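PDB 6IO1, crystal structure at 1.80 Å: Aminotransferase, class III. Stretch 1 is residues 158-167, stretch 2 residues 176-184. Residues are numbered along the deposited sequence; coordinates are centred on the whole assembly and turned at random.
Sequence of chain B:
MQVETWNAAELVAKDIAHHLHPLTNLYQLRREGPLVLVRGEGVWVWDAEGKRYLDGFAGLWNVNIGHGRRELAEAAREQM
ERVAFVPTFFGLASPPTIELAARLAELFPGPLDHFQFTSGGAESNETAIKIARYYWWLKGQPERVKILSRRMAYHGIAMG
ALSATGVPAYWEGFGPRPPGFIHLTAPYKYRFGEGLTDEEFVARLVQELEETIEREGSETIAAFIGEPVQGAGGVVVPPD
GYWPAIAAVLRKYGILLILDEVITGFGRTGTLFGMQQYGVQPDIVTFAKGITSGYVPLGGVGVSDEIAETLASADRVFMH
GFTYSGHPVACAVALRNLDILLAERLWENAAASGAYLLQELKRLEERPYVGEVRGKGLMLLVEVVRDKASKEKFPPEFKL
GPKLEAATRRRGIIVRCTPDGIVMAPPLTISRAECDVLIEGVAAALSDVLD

Stretch 1, residues 158-167: AMGALSATGV
Stretch 2 176-184: PRPPGFIHL

Stretch 1 carries a short helix that ends at Ala164; stretch 2 is loop or turn up to Gly180 (112/14) and strand over 181-184. Helix and strand point roughly the same way, 32° between their N-to-C directions, with axes 8.9 Å apart at closest approach. CA atoms pair as Gly160 with Pro178 (6.1 Å), Ser163 with Arg177 (6.2 Å) and Gly166 with His183 (6.7 Å). Met159 (phi/psi 61/-149), modelled only to CB, has its CA-to-CB bond pointing away; its backbone C lies 4.2 Å from Pro178 CG. Gly160 (-57/-30) sets its O 3.3 Å from Phe181 CE2, while the same O accepts the helical bond from Ala164 N (2.8 Å). An ideal CB on Gly160 would lie a tight 3.3 Å from Phe181 CZ. The CA-to-CB bond of Leu162 (chi1 t, chi2 p) points sideways, and its CG lies 4.1 Å from Arg177 CD; Arg177 is m, t, m over chi1 to chi3. Ser163 (-68/-39, chi1 m) is the centre of the contact. Its OG donates to Pro178 O at 3.1 Å, and its CB sits over one face of the Phe181 ring, 3.4 Å from the centroid and 13° off the normal, a CH-pi contact. Phe181 (-113/132, chi1 -70°, chi2 71°) also takes Ala164 CB against its CE2 at 3.8 Å. Thr165 (-59/137) leaves helical geometry, and here His183 (-107/125, chi1 -69°, chi2 93°) meets the helix end: its NE2 donates weakly to Ser163 O at 2.8 Å and to Thr165 O at 3.2 Å, with N-H...O angles of 125° and 129°. Neither carbonyl lies in line with the N-H. Gly166 (-105/12) follows, its CA 3.9 Å from His183 CD2. The CA-to-CB bonds of Phe181 and His183 point toward stretch 1 and that of Ile182 points away, the alternation of an extended strand.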

# COMPACT_ATOMS: atom_id res chain seq x y z
N ALA B 158 5.82 -6.05 -3.43
CA ALA B 158 6.50 -4.78 -3.28
C ALA B 158 7.57 -4.87 -2.20
O ALA B 158 7.35 -5.50 -1.15
CB ALA B 158 5.53 -3.65 -2.92
N MET B 159 8.70 -4.23 -2.45
CA MET B 159 9.69 -3.95 -1.41
C MET B 159 10.18 -5.29 -0.85
O MET B 159 10.21 -6.29 -1.58
CB MET B 159 9.07 -3.02 -0.40
N GLY B 160 10.56 -5.36 0.43
CA GLY B 160 11.07 -6.60 0.98
C GLY B 160 10.12 -7.77 0.84
O GLY B 160 10.56 -8.92 0.74
N ALA B 161 8.81 -7.50 0.84
CA ALA B 161 7.84 -8.57 0.66
C ALA B 161 8.11 -9.34 -0.63
O ALA B 161 8.04 -10.58 -0.65
CB ALA B 161 6.41 -8.01 0.65
N LEU B 162 8.47 -8.63 -1.70
CA LEU B 162 8.79 -9.30 -2.96
C LEU B 162 9.93 -10.29 -2.76
O LEU B 162 9.90 -11.39 -3.31
CB LEU B 162 9.14 -8.26 -4.03
CG LEU B 162 9.62 -8.76 -5.40
CD1 LEU B 162 8.65 -9.76 -6.03
CD2 LEU B 162 9.88 -7.60 -6.34
N SER B 163 10.95 -9.91 -1.99
CA SER B 163 12.02 -10.84 -1.68
C SER B 163 11.52 -11.98 -0.79
O SER B 163 11.92 -13.13 -0.97
CB SER B 163 13.18 -10.12 -1.01
OG SER B 163 13.77 -9.18 -1.89
N ALA B 164 10.65 -11.67 0.17
CA ALA B 164 10.12 -12.70 1.06
C ALA B 164 9.33 -13.75 0.29
O ALA B 164 9.37 -14.94 0.63
CB ALA B 164 9.25 -12.07 2.15
N THR B 165 8.60 -13.33 -0.74
CA THR B 165 7.84 -14.26 -1.56
C THR B 165 8.76 -15.30 -2.20
O THR B 165 9.84 -14.97 -2.69
CB THR B 165 7.08 -13.49 -2.65
OG1 THR B 165 6.00 -12.76 -2.05
CG2 THR B 165 6.53 -14.42 -3.71
N GLY B 166 8.32 -16.55 -2.18
CA GLY B 166 9.11 -17.66 -2.69
C GLY B 166 8.70 -18.22 -4.03
O GLY B 166 9.20 -19.30 -4.41
N VAL B 167 7.83 -17.55 -4.77
CA VAL B 167 7.41 -17.99 -6.10
C VAL B 167 8.23 -17.22 -7.13
O VAL B 167 8.03 -16.00 -7.28
CB VAL B 167 5.91 -17.79 -6.32
CG1 VAL B 167 5.49 -18.33 -7.68
CG2 VAL B 167 5.11 -18.45 -5.21
N PRO B 176 16.73 -6.18 -9.88
CA PRO B 176 17.28 -6.64 -8.60
C PRO B 176 16.30 -6.47 -7.46
O PRO B 176 15.42 -5.60 -7.47
CB PRO B 176 18.51 -5.74 -8.41
CG PRO B 176 18.21 -4.51 -9.19
CD PRO B 176 17.35 -4.93 -10.35
N ARG B 177 16.48 -7.29 -6.42
CA ARG B 177 15.59 -7.29 -5.22
C ARG B 177 16.42 -6.98 -3.97
O ARG B 177 17.66 -7.16 -4.03
CB ARG B 177 14.86 -8.62 -5.08
CG ARG B 177 14.04 -9.02 -6.30
CD ARG B 177 13.36 -10.37 -6.11
NE ARG B 177 14.31 -11.42 -5.77
CZ ARG B 177 14.97 -12.15 -6.66
NH1 ARG B 177 15.81 -13.09 -6.25
NH2 ARG B 177 14.78 -11.95 -7.95
N PRO B 178 15.82 -6.50 -2.87
CA PRO B 178 16.58 -6.18 -1.66
C PRO B 178 17.30 -7.42 -1.11
O PRO B 178 16.69 -8.47 -1.04
CB PRO B 178 15.50 -5.72 -0.66
CG PRO B 178 14.34 -5.30 -1.53
CD PRO B 178 14.39 -6.23 -2.72
N PRO B 179 18.59 -7.30 -0.72
CA PRO B 179 19.36 -8.44 -0.20
C PRO B 179 19.03 -8.78 1.27
O PRO B 179 18.55 -7.92 1.98
CB PRO B 179 20.80 -7.94 -0.30
CG PRO B 179 20.69 -6.45 -0.11
CD PRO B 179 19.38 -6.07 -0.77
N GLY B 180 19.30 -10.03 1.66
CA GLY B 180 19.09 -10.48 3.02
C GLY B 180 17.98 -11.49 3.22
O GLY B 180 17.56 -11.70 4.36
N PHE B 181 17.48 -12.11 2.16
CA PHE B 181 16.38 -13.06 2.27
C PHE B 181 16.87 -14.46 1.92
O PHE B 181 17.52 -14.66 0.89
CB PHE B 181 15.21 -12.65 1.38
CG PHE B 181 14.50 -11.42 1.87
CD1 PHE B 181 15.10 -10.17 1.79
CD2 PHE B 181 13.23 -11.51 2.41
CE1 PHE B 181 14.44 -9.04 2.23
CE2 PHE B 181 12.57 -10.38 2.87
CZ PHE B 181 13.18 -9.14 2.77
N ILE B 182 16.53 -15.43 2.77
CA ILE B 182 16.91 -16.82 2.59
C ILE B 182 15.64 -17.64 2.47
O ILE B 182 14.73 -17.51 3.30
CB ILE B 182 17.79 -17.32 3.75
CG1 ILE B 182 19.05 -16.47 3.86
CG2 ILE B 182 18.14 -18.79 3.56
CD1 ILE B 182 19.59 -16.36 5.26
N HIS B 183 15.57 -18.49 1.45
CA HIS B 183 14.36 -19.25 1.15
C HIS B 183 14.55 -20.71 1.53
O HIS B 183 15.50 -21.36 1.07
CB HIS B 183 13.99 -19.10 -0.32
CG HIS B 183 13.52 -17.73 -0.67
ND1 HIS B 183 14.36 -16.75 -1.14
CD2 HIS B 183 12.29 -17.16 -0.57
CE1 HIS B 183 13.67 -15.63 -1.33
NE2 HIS B 183 12.42 -15.86 -0.99
N LEU B 184 13.65 -21.21 2.36
CA LEU B 184 13.62 -22.60 2.78
C LEU B 184 12.67 -23.40 1.89
O LEU B 184 11.92 -22.84 1.09
CB LEU B 184 13.21 -22.71 4.25
CG LEU B 184 14.02 -21.96 5.31
CD1 LEU B 184 13.19 -21.74 6.57
CD2 LEU B 184 15.28 -22.71 5.65